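PDB 1I5P: pesticidal crystal protein Cry2Aa from Bacillus thuringiensis serovar kurstaki, which binds to midgut epithelial cells of dipteran and lepidopteran insect larvae and promotes their colloid-osmotic lysis. Local coordinates for residues G55-F60 and W78-P83; G70-S75 and I188-L193; T152-F157 and N182-F187; F262-L267 and N621-P626. All coordinates share one frame; numbering follows the deposited sequence.

Contact 1 of 4, residues G55-F60 and W78-P83; sequences GTVSSF and WGIIFP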
loop_
_atom_site.group_PDB
_atom_site.type_symbol
_atom_site.label_atom_id
_atom_site.label_comp_id
_atom_site.label_asym_id
_atom_site.label_seq_id
_atom_site.Cartn_x
_atom_site.Cartn_y
_atom_site.Cartn_z
ATOM N N GLY A 55 9.806 -5.134 5.768
ATOM C CA GLY A 55 9.619 -5.283 4.339
ATOM C C GLY A 55 9.797 -6.728 3.915
ATOM O O GLY A 55 9.052 -7.233 3.079
ATOM N N THR A 56 10.785 -7.397 4.502
ATOM C CA THR A 56 11.036 -8.796 4.187
ATOM C C THR A 56 9.859 -9.661 4.630
ATOM O O THR A 56 9.377 -10.506 3.871
ATOM C CB THR A 56 12.309 -9.315 4.889
ATOM O OG1 THR A 56 13.428 -8.497 4.525
ATOM C CG2 THR A 56 12.597 -10.752 4.469
ATOM N N VAL A 57 9.395 -9.446 5.856
ATOM C CA VAL A 57 8.281 -10.229 6.385
ATOM C C VAL A 57 7.014 -10.057 5.553
ATOM O O VAL A 57 6.353 -11.037 5.214
ATOM C CB VAL A 57 7.968 -9.855 7.851
ATOM C CG1 VAL A 57 6.742 -10.624 8.335
ATOM C CG2 VAL A 57 9.165 -10.173 8.737
ATOM N N SER A 58 6.676 -8.818 5.222
ATOM C CA SER A 58 5.479 -8.580 4.432
ATOM C C SER A 58 5.617 -9.245 3.063
ATOM O O SER A 58 4.683 -9.887 2.583
ATOM C CB SER A 58 5.221 -7.074 4.291
ATOM O OG SER A 58 6.363 -6.408 3.793
ATOM N N SER A 59 6.783 -9.104 2.441
ATOM C CA SER A 59 7.024 -9.711 1.136
ATOM C C SER A 59 6.859 -11.225 1.262
ATOM O O SER A 59 6.258 -11.880 0.406
ATOM C CB SER A 59 8.437 -9.379 0.656
ATOM O OG SER A 59 8.586 -7.984 0.468
ATOM N N PHE A 60 7.396 -11.761 2.354
ATOM C CA PHE A 60 7.320 -13.183 2.656
ATOM C C PHE A 60 5.866 -13.649 2.782
ATOM O O PHE A 60 5.469 -14.658 2.192
ATOM C CB PHE A 60 8.076 -13.453 3.961
ATOM C CG PHE A 60 7.789 -14.796 4.574
ATOM C CD1 PHE A 60 8.378 -15.951 4.066
ATOM C CD2 PHE A 60 6.944 -14.901 5.678
ATOM C CE1 PHE A 60 8.138 -17.191 4.646
ATOM C CE2 PHE A 60 6.695 -16.139 6.270
ATOM C CZ PHE A 60 7.296 -17.290 5.751
ATOM N N TRP A 78 9.517 -17.491 11.623
ATOM C CA TRP A 78 10.356 -17.441 12.817
ATOM C C TRP A 78 11.809 -17.195 12.424
ATOM O O TRP A 78 12.521 -16.425 13.076
ATOM C CB TRP A 78 10.255 -18.768 13.583
ATOM C CG TRP A 78 11.083 -18.839 14.834
ATOM C CD1 TRP A 78 10.697 -18.484 16.096
ATOM C CD2 TRP A 78 12.436 -19.299 14.946
ATOM N NE1 TRP A 78 11.721 -18.700 16.985
ATOM C CE2 TRP A 78 12.801 -19.198 16.306
ATOM C CE3 TRP A 78 13.377 -19.787 14.028
ATOM C CZ2 TRP A 78 14.066 -19.568 16.774
ATOM C CZ3 TRP A 78 14.635 -20.156 14.492
ATOM C CH2 TRP A 78 14.967 -20.043 15.855
ATOM N N GLY A 79 12.237 -17.846 11.346
ATOM C CA GLY A 79 13.609 -17.710 10.875
ATOM C C GLY A 79 13.956 -16.340 10.322
ATOM O O GLY A 79 15.130 -15.999 10.197
ATOM N N ILE A 80 12.940 -15.557 9.982
ATOM C CA ILE A 80 13.151 -14.218 9.445
ATOM C C ILE A 80 13.101 -13.156 10.543
ATOM O O ILE A 80 14.004 -12.318 10.659
ATOM C CB ILE A 80 12.073 -13.866 8.399
ATOM C CG1 ILE A 80 12.224 -14.769 7.169
ATOM C CG2 ILE A 80 12.178 -12.389 8.017
ATOM C CD1 ILE A 80 11.089 -14.631 6.163
ATOM N N ILE A 81 12.038 -13.200 11.343
ATOM C CA ILE A 81 11.839 -12.227 12.412
ATOM C C ILE A 81 12.709 -12.500 13.646
ATOM O O ILE A 81 12.980 -11.594 14.430
ATOM C CB ILE A 81 10.339 -12.157 12.806
ATOM C CG1 ILE A 81 10.070 -10.886 13.612
ATOM C CG2 ILE A 81 9.945 -13.393 13.600
ATOM C CD1 ILE A 81 10.450 -9.609 12.880
ATOM N N PHE A 82 13.142 -13.747 13.806
ATOM C CA PHE A 82 14.021 -14.145 14.910
ATOM C C PHE A 82 15.195 -14.905 14.293
ATOM O O PHE A 82 15.333 -16.112 14.485
ATOM C CB PHE A 82 13.296 -15.071 15.896
ATOM C CG PHE A 82 12.247 -14.386 16.734
ATOM C CD1 PHE A 82 10.918 -14.788 16.661
ATOM C CD2 PHE A 82 12.589 -13.362 17.614
ATOM C CE1 PHE A 82 9.941 -14.187 17.452
ATOM C CE2 PHE A 82 11.617 -12.750 18.412
ATOM C CZ PHE A 82 10.290 -13.166 18.330
ATOM N N PRO A 83 16.039 -14.211 13.519
ATOM C CA PRO A 83 17.192 -14.851 12.881
ATOM C C PRO A 83 18.079 -15.641 13.844
ATOM O O PRO A 83 18.774 -15.075 14.691
ATOM C CB PRO A 83 17.917 -13.677 12.229
ATOM C CG PRO A 83 17.516 -12.509 13.094
ATOM C CD PRO A 83 16.053 -12.762 13.264
#

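Contact 2 of 4, residues G70-S75 and I188-L193; sequences GKRILS and IRDVIL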
loop_
_atom_site.group_PDB
_atom_site.type_symbol
_atom_site.label_atom_id
_atom_site.label_comp_id
_atom_site.label_asym_id
_atom_site.label_seq_id
_atom_site.Cartn_x
_atom_site.Cartn_y
_atom_site.Cartn_z
ATOM N N GLY A 70 2.575 -22.463 -0.154
ATOM C CA GLY A 70 2.741 -21.853 1.155
ATOM C C GLY A 70 1.808 -22.372 2.235
ATOM O O GLY A 70 1.110 -21.595 2.888
ATOM N N LYS A 71 1.818 -23.688 2.433
ATOM C CA LYS A 71 0.979 -24.347 3.422
ATOM C C LYS A 71 1.438 -24.094 4.856
ATOM O O LYS A 71 0.623 -24.082 5.780
ATOM C CB LYS A 71 0.968 -25.862 3.173
ATOM C CG LYS A 71 0.338 -26.299 1.860
ATOM C CD LYS A 71 -1.169 -26.109 1.875
ATOM C CE LYS A 71 -1.822 -26.715 0.631
ATOM N NZ LYS A 71 -3.304 -26.695 0.729
ATOM N N ARG A 72 2.739 -23.897 5.043
ATOM C CA ARG A 72 3.279 -23.674 6.374
ATOM C C ARG A 72 4.082 -22.381 6.427
ATOM O O ARG A 72 5.067 -22.207 5.702
ATOM C CB ARG A 72 4.154 -24.859 6.785
ATOM C CG ARG A 72 4.518 -24.886 8.252
ATOM C CD ARG A 72 5.423 -26.071 8.566
ATOM N NE ARG A 72 5.860 -26.065 9.962
ATOM C CZ ARG A 72 6.740 -26.921 10.474
ATOM N NH1 ARG A 72 7.285 -27.859 9.709
ATOM N NH2 ARG A 72 7.072 -26.839 11.753
ATOM N N ILE A 73 3.654 -21.479 7.302
ATOM C CA ILE A 73 4.295 -20.181 7.441
ATOM C C ILE A 73 5.184 -20.012 8.671
ATOM O O ILE A 73 6.314 -19.542 8.564
ATOM C CB ILE A 73 3.230 -19.051 7.495
ATOM C CG1 ILE A 73 2.434 -19.001 6.192
ATOM C CG2 ILE A 73 3.905 -17.709 7.748
ATOM C CD1 ILE A 73 1.232 -18.051 6.247
ATOM N N LEU A 74 4.661 -20.393 9.833
ATOM C CA LEU A 74 5.364 -20.202 11.100
ATOM C C LEU A 74 6.846 -20.551 11.194
ATOM O O LEU A 74 7.623 -19.779 11.753
ATOM C CB LEU A 74 4.612 -20.900 12.237
ATOM C CG LEU A 74 4.965 -20.336 13.624
ATOM C CD1 LEU A 74 4.496 -18.880 13.703
ATOM C CD2 LEU A 74 4.323 -21.166 14.725
ATOM N N SER A 75 7.253 -21.696 10.659
ATOM C CA SER A 75 8.662 -22.077 10.748
ATOM C C SER A 75 9.598 -21.111 10.025
ATOM O O SER A 75 10.600 -20.678 10.589
ATOM C CB SER A 75 8.877 -23.490 10.214
ATOM O OG SER A 75 10.224 -23.870 10.404
ATOM N N ILE A 188 -2.160 -20.249 13.483
ATOM C CA ILE A 188 -3.520 -20.736 13.310
ATOM C C ILE A 188 -3.742 -21.250 11.886
ATOM O O ILE A 188 -4.296 -22.328 11.687
ATOM C CB ILE A 188 -4.534 -19.618 13.638
ATOM C CG1 ILE A 188 -4.447 -19.288 15.133
ATOM C CG2 ILE A 188 -5.950 -20.046 13.238
ATOM C CD1 ILE A 188 -5.185 -18.016 15.546
ATOM N N ARG A 189 -3.289 -20.481 10.902
ATOM C CA ARG A 189 -3.432 -20.879 9.510
ATOM C C ARG A 189 -2.674 -22.183 9.260
ATOM O O ARG A 189 -3.133 -23.037 8.506
ATOM C CB ARG A 189 -2.891 -19.783 8.582
ATOM C CG ARG A 189 -3.192 -20.003 7.100
ATOM C CD ARG A 189 -2.507 -18.944 6.254
ATOM N NE ARG A 189 -2.937 -18.949 4.855
ATOM C CZ ARG A 189 -2.191 -19.374 3.842
ATOM N NH1 ARG A 189 -0.970 -19.843 4.062
ATOM N NH2 ARG A 189 -2.654 -19.302 2.601
ATOM N N ASP A 190 -1.513 -22.332 9.892
ATOM C CA ASP A 190 -0.713 -23.543 9.723
ATOM C C ASP A 190 -1.481 -24.771 10.201
ATOM O O ASP A 190 -1.501 -25.799 9.524
ATOM C CB ASP A 190 0.606 -23.435 10.497
ATOM C CG ASP A 190 1.653 -22.598 9.769
ATOM O OD1 ASP A 190 1.406 -22.189 8.615
ATOM O OD2 ASP A 190 2.732 -22.359 10.352
ATOM N N VAL A 191 -2.114 -24.665 11.366
ATOM C CA VAL A 191 -2.880 -25.784 11.907
ATOM C C VAL A 191 -3.955 -26.209 10.915
ATOM O O VAL A 191 -4.158 -27.398 10.671
ATOM C CB VAL A 191 -3.563 -25.402 13.241
ATOM C CG1 VAL A 191 -4.507 -26.518 13.684
ATOM C CG2 VAL A 191 -2.509 -25.139 14.307
ATOM N N ILE A 192 -4.628 -25.220 10.337
ATOM C CA ILE A 192 -5.694 -25.465 9.371
ATOM C C ILE A 192 -5.215 -26.162 8.095
ATOM O O ILE A 192 -5.739 -27.216 7.717
ATOM C CB ILE A 192 -6.380 -24.141 8.961
ATOM C CG1 ILE A 192 -7.046 -23.501 10.187
ATOM C CG2 ILE A 192 -7.392 -24.397 7.848
ATOM C CD1 ILE A 192 -7.586 -22.107 9.945
ATOM N N LEU A 193 -4.223 -25.568 7.436
ATOM C CA LEU A 193 -3.703 -26.100 6.178
ATOM C C LEU A 193 -2.877 -27.380 6.280
ATOM O O LEU A 193 -2.636 -28.051 5.277
ATOM C CB LEU A 193 -2.897 -25.015 5.455
ATOM C CG LEU A 193 -3.711 -23.773 5.054
ATOM C CD1 LEU A 193 -2.808 -22.733 4.403
ATOM C CD2 LEU A 193 -4.836 -24.186 4.103
HETATM O O HOH W 1 -3.935 -28.124 3.153
HETATM O O HOH W 2 -0.326 -21.636 6.511
HETATM O O HOH W 3 4.181 -24.184 11.660
#

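Contact 3 of 4, residues T152-F157 and N182-F187; sequences TMQQLF and NMHLSF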
loop_
_atom_site.group_PDB
_atom_site.type_symbol
_atom_site.label_atom_id
_atom_site.label_comp_id
_atom_site.label_asym_id
_atom_site.label_seq_id
_atom_site.Cartn_x
_atom_site.Cartn_y
_atom_site.Cartn_z
ATOM N N THR A 152 -0.835 -26.029 23.551
ATOM C CA THR A 152 0.098 -25.315 24.410
ATOM C C THR A 152 0.549 -24.005 23.759
ATOM O O THR A 152 0.544 -22.947 24.396
ATOM C CB THR A 152 1.338 -26.185 24.706
ATOM O OG1 THR A 152 0.919 -27.422 25.290
ATOM C CG2 THR A 152 2.279 -25.472 25.670
ATOM N N MET A 153 0.934 -24.085 22.489
ATOM C CA MET A 153 1.392 -22.914 21.749
ATOM C C MET A 153 0.293 -21.857 21.675
ATOM O O MET A 153 0.551 -20.666 21.866
ATOM C CB MET A 153 1.816 -23.326 20.333
ATOM C CG MET A 153 2.398 -22.201 19.486
ATOM S SD MET A 153 3.968 -21.566 20.109
ATOM C CE MET A 153 3.455 -20.051 20.923
ATOM N N GLN A 154 -0.932 -22.304 21.405
ATOM C CA GLN A 154 -2.071 -21.402 21.294
ATOM C C GLN A 154 -2.263 -20.601 22.567
ATOM O O GLN A 154 -2.448 -19.381 22.524
ATOM C CB GLN A 154 -3.352 -22.190 20.990
ATOM C CG GLN A 154 -4.660 -21.419 21.233
ATOM C CD GLN A 154 -4.923 -20.289 20.236
ATOM O OE1 GLN A 154 -5.925 -19.575 20.345
ATOM N NE2 GLN A 154 -4.036 -20.130 19.261
ATOM N N GLN A 155 -2.225 -21.293 23.700
ATOM C CA GLN A 155 -2.408 -20.635 24.983
ATOM C C GLN A 155 -1.238 -19.704 25.260
ATOM O O GLN A 155 -1.414 -18.632 25.835
ATOM C CB GLN A 155 -2.538 -21.673 26.095
ATOM C CG GLN A 155 -2.863 -21.075 27.454
ATOM C CD GLN A 155 -4.097 -20.199 27.418
ATOM O OE1 GLN A 155 -5.172 -20.641 27.013
ATOM N NE2 GLN A 155 -3.949 -18.947 27.841
ATOM N N LEU A 156 -0.041 -20.109 24.846
ATOM C CA LEU A 156 1.135 -19.276 25.054
ATOM C C LEU A 156 1.025 -17.984 24.245
ATOM O O LEU A 156 1.457 -16.927 24.698
ATOM C CB LEU A 156 2.405 -20.047 24.676
ATOM C CG LEU A 156 2.799 -21.123 25.695
ATOM C CD1 LEU A 156 3.921 -21.985 25.150
ATOM C CD2 LEU A 156 3.217 -20.453 27.005
ATOM N N PHE A 157 0.441 -18.068 23.052
ATOM C CA PHE A 157 0.263 -16.887 22.211
ATOM C C PHE A 157 -0.690 -15.913 22.908
ATOM O O PHE A 157 -0.459 -14.702 22.936
ATOM C CB PHE A 157 -0.319 -17.280 20.850
ATOM C CG PHE A 157 0.718 -17.505 19.781
ATOM C CD1 PHE A 157 0.685 -18.654 18.994
ATOM C CD2 PHE A 157 1.697 -16.549 19.527
ATOM C CE1 PHE A 157 1.609 -18.850 17.965
ATOM C CE2 PHE A 157 2.626 -16.731 18.502
ATOM C CZ PHE A 157 2.580 -17.885 17.716
ATOM N N ASN A 182 1.253 -11.467 13.654
ATOM C CA ASN A 182 1.636 -12.210 12.455
ATOM C C ASN A 182 1.937 -13.653 12.834
ATOM O O ASN A 182 1.512 -14.590 12.163
ATOM C CB ASN A 182 2.899 -11.622 11.814
ATOM C CG ASN A 182 2.607 -10.472 10.878
ATOM O OD1 ASN A 182 1.475 -10.279 10.448
ATOM N ND2 ASN A 182 3.644 -9.715 10.530
ATOM N N MET A 183 2.679 -13.816 13.921
ATOM C CA MET A 183 3.061 -15.138 14.387
ATOM C C MET A 183 1.872 -15.989 14.818
ATOM O O MET A 183 1.774 -17.155 14.445
ATOM C CB MET A 183 4.065 -15.010 15.536
ATOM C CG MET A 183 5.379 -14.352 15.123
ATOM S SD MET A 183 6.413 -13.912 16.534
ATOM C CE MET A 183 6.999 -12.286 16.072
ATOM N N HIS A 184 0.966 -15.405 15.594
ATOM C CA HIS A 184 -0.204 -16.140 16.063
ATOM C C HIS A 184 -1.149 -16.533 14.925
ATOM O O HIS A 184 -1.592 -17.684 14.844
ATOM C CB HIS A 184 -0.978 -15.313 17.098
ATOM C CG HIS A 184 -2.034 -16.092 17.825
ATOM N ND1 HIS A 184 -3.044 -15.485 18.542
ATOM C CD2 HIS A 184 -2.238 -17.425 17.942
ATOM C CE1 HIS A 184 -3.826 -16.411 19.066
ATOM N NE2 HIS A 184 -3.361 -17.598 18.718
ATOM N N LEU A 185 -1.461 -15.580 14.049
ATOM C CA LEU A 185 -2.367 -15.849 12.938
ATOM C C LEU A 185 -1.761 -16.832 11.946
ATOM O O LEU A 185 -2.477 -17.658 11.371
ATOM C CB LEU A 185 -2.750 -14.542 12.236
ATOM C CG LEU A 185 -3.671 -13.619 13.045
ATOM C CD1 LEU A 185 -3.937 -12.332 12.270
ATOM C CD2 LEU A 185 -4.982 -14.338 13.345
ATOM N N SER A 186 -0.445 -16.743 11.756
ATOM C CA SER A 186 0.259 -17.644 10.848
ATOM C C SER A 186 0.178 -19.055 11.426
ATOM O O SER A 186 0.006 -20.035 10.693
ATOM C CB SER A 186 1.725 -17.228 10.711
ATOM O OG SER A 186 1.844 -15.972 10.054
ATOM N N PHE A 187 0.318 -19.130 12.750
ATOM C CA PHE A 187 0.255 -20.378 13.503
ATOM C C PHE A 187 -1.107 -21.033 13.296
ATOM O O PHE A 187 -1.202 -22.217 12.974
ATOM C CB PHE A 187 0.479 -20.083 14.997
ATOM C CG PHE A 187 -0.047 -21.151 15.923
ATOM C CD1 PHE A 187 0.616 -22.370 16.054
ATOM C CD2 PHE A 187 -1.214 -20.940 16.656
ATOM C CE1 PHE A 187 0.128 -23.365 16.901
ATOM C CE2 PHE A 187 -1.709 -21.935 17.509
ATOM C CZ PHE A 187 -1.033 -23.150 17.629
#

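Contact 4 of 4, residues F262-L267 and N621-P626; sequences FKYQSL and NIMFVP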
loop_
_atom_site.group_PDB
_atom_site.type_symbol
_atom_site.label_atom_id
_atom_site.label_comp_id
_atom_site.label_asym_id
_atom_site.label_seq_id
_atom_site.Cartn_x
_atom_site.Cartn_y
_atom_site.Cartn_z
ATOM N N PHE A 262 -5.501 -14.450 4.677
ATOM C CA PHE A 262 -4.916 -15.736 5.062
ATOM C C PHE A 262 -5.919 -16.850 4.757
ATOM O O PHE A 262 -5.546 -18.004 4.551
ATOM C CB PHE A 262 -4.588 -15.763 6.560
ATOM C CG PHE A 262 -3.205 -15.259 6.910
ATOM C CD1 PHE A 262 -2.740 -15.361 8.218
ATOM C CD2 PHE A 262 -2.364 -14.717 5.945
ATOM C CE1 PHE A 262 -1.459 -14.934 8.562
ATOM C CE2 PHE A 262 -1.079 -14.288 6.276
ATOM C CZ PHE A 262 -0.624 -14.396 7.586
ATOM N N LYS A 263 -7.199 -16.489 4.736
ATOM C CA LYS A 263 -8.272 -17.439 4.459
ATOM C C LYS A 263 -8.201 -17.942 3.014
ATOM O O LYS A 263 -8.914 -18.871 2.639
ATOM C CB LYS A 263 -9.636 -16.778 4.702
ATOM C CG LYS A 263 -10.022 -15.784 3.604
ATOM C CD LYS A 263 -10.963 -14.660 4.061
ATOM C CE LYS A 263 -12.425 -15.056 4.099
ATOM N NZ LYS A 263 -13.281 -13.830 4.111
ATOM N N TYR A 264 -7.352 -17.318 2.203
ATOM C CA TYR A 264 -7.198 -17.722 0.805
ATOM C C TYR A 264 -5.846 -18.367 0.522
ATOM O O TYR A 264 -4.867 -18.134 1.234
ATOM C CB TYR A 264 -7.367 -16.515 -0.131
ATOM C CG TYR A 264 -8.763 -15.938 -0.167
ATOM C CD1 TYR A 264 -9.047 -14.713 0.437
ATOM C CD2 TYR A 264 -9.811 -16.635 -0.775
ATOM C CE1 TYR A 264 -10.346 -14.195 0.444
ATOM C CE2 TYR A 264 -11.111 -16.129 -0.770
ATOM C CZ TYR A 264 -11.371 -14.913 -0.157
ATOM O OH TYR A 264 -12.660 -14.441 -0.111
ATOM N N GLN A 265 -5.800 -19.182 -0.525
ATOM C CA GLN A 265 -4.572 -19.837 -0.949
ATOM C C GLN A 265 -4.401 -19.578 -2.430
ATOM O O GLN A 265 -5.380 -19.522 -3.174
ATOM C CB GLN A 265 -4.629 -21.350 -0.729
ATOM C CG GLN A 265 -4.609 -21.778 0.729
ATOM C CD GLN A 265 -4.695 -23.286 0.870
ATOM O OE1 GLN A 265 -3.677 -23.981 0.911
ATOM N NE2 GLN A 265 -5.917 -23.800 0.933
ATOM N N SER A 266 -3.153 -19.432 -2.854
ATOM C CA SER A 266 -2.841 -19.200 -4.255
ATOM C C SER A 266 -3.555 -17.938 -4.739
ATOM O O SER A 266 -4.248 -17.945 -5.758
ATOM C CB SER A 266 -3.277 -20.416 -5.081
ATOM O OG SER A 266 -2.647 -20.440 -6.345
ATOM N N LEU A 267 -3.387 -16.857 -3.986
ATOM C CA LEU A 267 -3.993 -15.581 -4.327
ATOM C C LEU A 267 -2.904 -14.523 -4.399
ATOM O O LEU A 267 -2.352 -14.107 -3.375
ATOM C CB LEU A 267 -5.013 -15.174 -3.268
ATOM C CG LEU A 267 -5.659 -13.812 -3.519
ATOM C CD1 LEU A 267 -6.384 -13.842 -4.857
ATOM C CD2 LEU A 267 -6.618 -13.473 -2.394
ATOM N N ASN A 621 -12.405 -4.959 -2.809
ATOM C CA ASN A 621 -11.418 -5.763 -3.520
ATOM C C ASN A 621 -12.080 -6.694 -4.520
ATOM O O ASN A 621 -13.231 -7.101 -4.357
ATOM C CB ASN A 621 -10.563 -6.596 -2.557
ATOM C CG ASN A 621 -9.138 -6.825 -3.084
ATOM O OD1 ASN A 621 -8.869 -6.683 -4.282
ATOM N ND2 ASN A 621 -8.222 -7.182 -2.183
ATOM N N ILE A 622 -11.327 -7.020 -5.560
ATOM C CA ILE A 622 -11.789 -7.910 -6.609
ATOM C C ILE A 622 -10.782 -9.045 -6.607
ATOM O O ILE A 622 -9.600 -8.834 -6.884
ATOM C CB ILE A 622 -11.773 -7.195 -7.986
ATOM C CG1 ILE A 622 -12.691 -5.970 -7.942
ATOM C CG2 ILE A 622 -12.218 -8.153 -9.088
ATOM C CD1 ILE A 622 -12.482 -4.999 -9.107
ATOM N N MET A 623 -11.231 -10.248 -6.286
ATOM C CA MET A 623 -10.302 -11.363 -6.254
ATOM C C MET A 623 -10.756 -12.606 -6.987
ATOM O O MET A 623 -11.877 -13.085 -6.801
ATOM C CB MET A 623 -9.950 -11.725 -4.811
ATOM C CG MET A 623 -11.134 -11.787 -3.898
ATOM S SD MET A 623 -11.224 -10.335 -2.854
ATOM C CE MET A 623 -12.111 -11.037 -1.468
ATOM N N PHE A 624 -9.866 -13.108 -7.839
ATOM C CA PHE A 624 -10.113 -14.317 -8.611
ATOM C C PHE A 624 -9.364 -15.431 -7.896
ATOM O O PHE A 624 -8.144 -15.363 -7.714
ATOM C CB PHE A 624 -9.600 -14.162 -10.042
ATOM C CG PHE A 624 -10.270 -13.056 -10.804
ATOM C CD1 PHE A 624 -9.904 -11.736 -10.598
ATOM C CD2 PHE A 624 -11.293 -13.335 -11.705
ATOM C CE1 PHE A 624 -10.542 -10.702 -11.278
ATOM C CE2 PHE A 624 -11.944 -12.301 -12.393
ATOM C CZ PHE A 624 -11.563 -10.985 -12.173
ATOM N N VAL A 625 -10.106 -16.449 -7.484
ATOM C CA VAL A 625 -9.530 -17.563 -6.755
ATOM C C VAL A 625 -9.747 -18.872 -7.510
ATOM O O VAL A 625 -10.811 -19.091 -8.090
ATOM C CB VAL A 625 -10.182 -17.650 -5.353
ATOM C CG1 VAL A 625 -9.535 -18.749 -4.532
ATOM C CG2 VAL A 625 -10.054 -16.294 -4.652
ATOM N N PRO A 626 -8.732 -19.752 -7.528
ATOM C CA PRO A 626 -8.885 -21.025 -8.228
ATOM C C PRO A 626 -10.151 -21.694 -7.721
ATOM O O PRO A 626 -10.391 -21.761 -6.510
ATOM C CB PRO A 626 -7.610 -21.761 -7.855
ATOM C CG PRO A 626 -6.610 -20.635 -7.857
ATOM C CD PRO A 626 -7.354 -19.601 -7.033
#

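Contact 1 of 4, residues G55-F60 and W78-P83
The aromatic ring of Phe60 carries the delta-methyl of Ile80 on one face: CD1 of Ile80 sits 3.6 Å above the Phe60 ring plane, off-centre toward the CG side. CD1 of Ile80 is nearly as close to CG as to CD1 of Phe60, at 3.7 Å from CG. It lies 25° off the ring normal, which makes this a CH-pi contact. At the edge of the same ring, in its plane, is the carbonyl oxygen of Val57, one turn back in the same helix. The two branches of Ile80 go to different partners. CG1 is anti to the carbonyl carbon (chi1 -66°) and leads to the methyl over Phe60. CG2 goes the other way, into the notch between Thr56 and Val57, 3.9 Å from CG2 of Thr56 and 3.8 Å from CG2 of Val57. This is helix-to-helix packing inside the helical bundle of the toxin's N-terminal domain, where helix 53-65 meets the C-terminal end of the short helix 74-81. Leu31 of helix 31-44 touches both Phe60 and Ile80, and Gln179 of helix 170-193 touches both Val57 and Ile81. Ile81 adds a looser contact, its CD1 lying 4.4 Å from CG2 of Val57. Away from the apolar seam, OG of Ser59 and its own backbone N reach the Gly55 oxygen from opposite faces of that carbonyl.

Contact 2 of 4, residues G70-S75 and I188-L193
Asp190 holds its carboxylate up to the backbone of Ile73 and Leu74, where helix 74-81 begins, and so ties that turn to helix 170-193 of the N-terminal helical bundle. CG of Asp190 is anti to the carbonyl carbon (chi1 -79°), and the two oxygens divide the two amides. OD1 takes N of Ile73 at 2.7 Å on its syn side, in an almost straight bond (170°), while OD2 uses its syn lone pair for N of Leu74 at 2.8 Å. The side chain of Arg72 crosses that of Asp190 at about a right angle, with guanidinium and carboxylate planes 82° apart. Their charges do not meet directly: a water links NE of Arg72 to OD2 of Asp190, and NH1 of Arg72 forms its salt bridge with Asp132 of helix 107-135. Arg189 is extended from CG to NE; at its end NH1 donates to the oxygen of Gly70, which lies near the guanidinium plane, at 3.0 Å. Its NE and NH2 bind the carbonyls of Phe262 and Tyr264, and CD1 of Leu193 lies 3.4 Å above the centre of the guanidinium. Ile73 crosses Arg189 at about a right angle, its CD1 3.6 Å from NH1 of Arg189. Lys71 crosses Leu193 likewise, its CD 4.1 Å from CB of Leu193. A second water donates both to the oxygen of Lys71 and to OD1 of Asp190, 2.8 Å from the latter.

Contact 3 of 4, residues T152-F157 and N182-F187
His184 and Phe187 both have CG anti to the backbone N (chi1 -169° and 159°), which carries both CG atoms toward Phe157 of helix 145-160: the His184 side chain lies over one face of the Phe157 ring, and Phe187 meets it obliquely near CE1. The three rings form an aromatic cluster between that helix and helix 170-193, antiparallel neighbours in the toxin's helical bundle whose axes pass 10.5 Å apart. The Phe157 and His184 rings are near parallel but slid so far that they barely overlap. What covers the faces is carbon: CB of Phe157 lies over the His184 ring, 3.6 Å from its centroid, and CA of His184 stands equally close over the centre of the Phe157 ring. The opposite face of Phe157 is closed by CE of Met153. CE1 of Phe157 is 3.4 Å from CB of Phe187, whose ring takes CG of Met153 over one face as a CH-pi contact. Phe127 of helix 107-135 packs edge-to-face with Phe187. ND1 of His184 is hydrogen-bonded to OH of Tyr219 on helix 202-232. Near the imidazole plane, NE2 of Gln154 makes a weak, bent hydrogen bond to NE2 of His184 at 2.7 Å.

Contact 4 of 4, residues F262-L267 and N621-P626
Apolar contacts carry most of this meeting of Tyr264 and Leu267 with Met623 and Val625. Tyr264 crosses both partners at about a right angle. CE of Met623 comes to the phenol end, 3.7 Å from OH of Tyr264, while CG2 of Val625 comes obliquely from the same side of the ring plane, near the CD2-CE2 edge, 3.9 Å from CD2 of Tyr264. Leu267 puts its CD1 against the strand, 4.1 Å from CB of Met623. Contacts with backbone oxygens come next: CD1 of Leu267 lies 3.7 Å from the oxygen of Phe624, and CD of Pro626 is equally near the oxygen of Ser266, whose left-handed backbone turns the chain. The polar bonds go to third parties. OH of Tyr264 is hydrogen-bonded to Asp589, which with Asp578 also salt-bridges NZ of Lys263, and CG of Lys263 covers the opposite face of the Tyr264 ring. Phe624 points away from the loop and stacks on Phe494. The loop follows helix 238-259, the last of the N-terminal bundle, and leads into strand 267-268, so this contact joins the helical domain to strand 617-626 of the C-terminal jelly-roll beta sandwich, an interdomain junction of the three-domain delta-endotoxin fold.

Overall arrangement
All four contacts are mainly buried, but contact 2 is the one whose touching residues include partly exposed ones, Lys71, Arg72 and Leu193. Contacts 1, 2 and 3 belong to the helical domain: 1 and 2 share helix 74-81, 2 and 3 share helix 170-193, and Met183 of contact 3 touches Ile81 and Phe82 of contact 1. Contact 1 is aliphatic with one ring and contact 3 is aromatic, whereas contact 2 works through charged side chains, backbone amides and waters. Contact 4 is again apolar, yet it joins two domains. Contact 2 hands over to it: NZ of Lys71 lies 2.7 Å from OE1 of Gln265, a probable hydrogen bond, whereas contacts 1 and 4 do not touch.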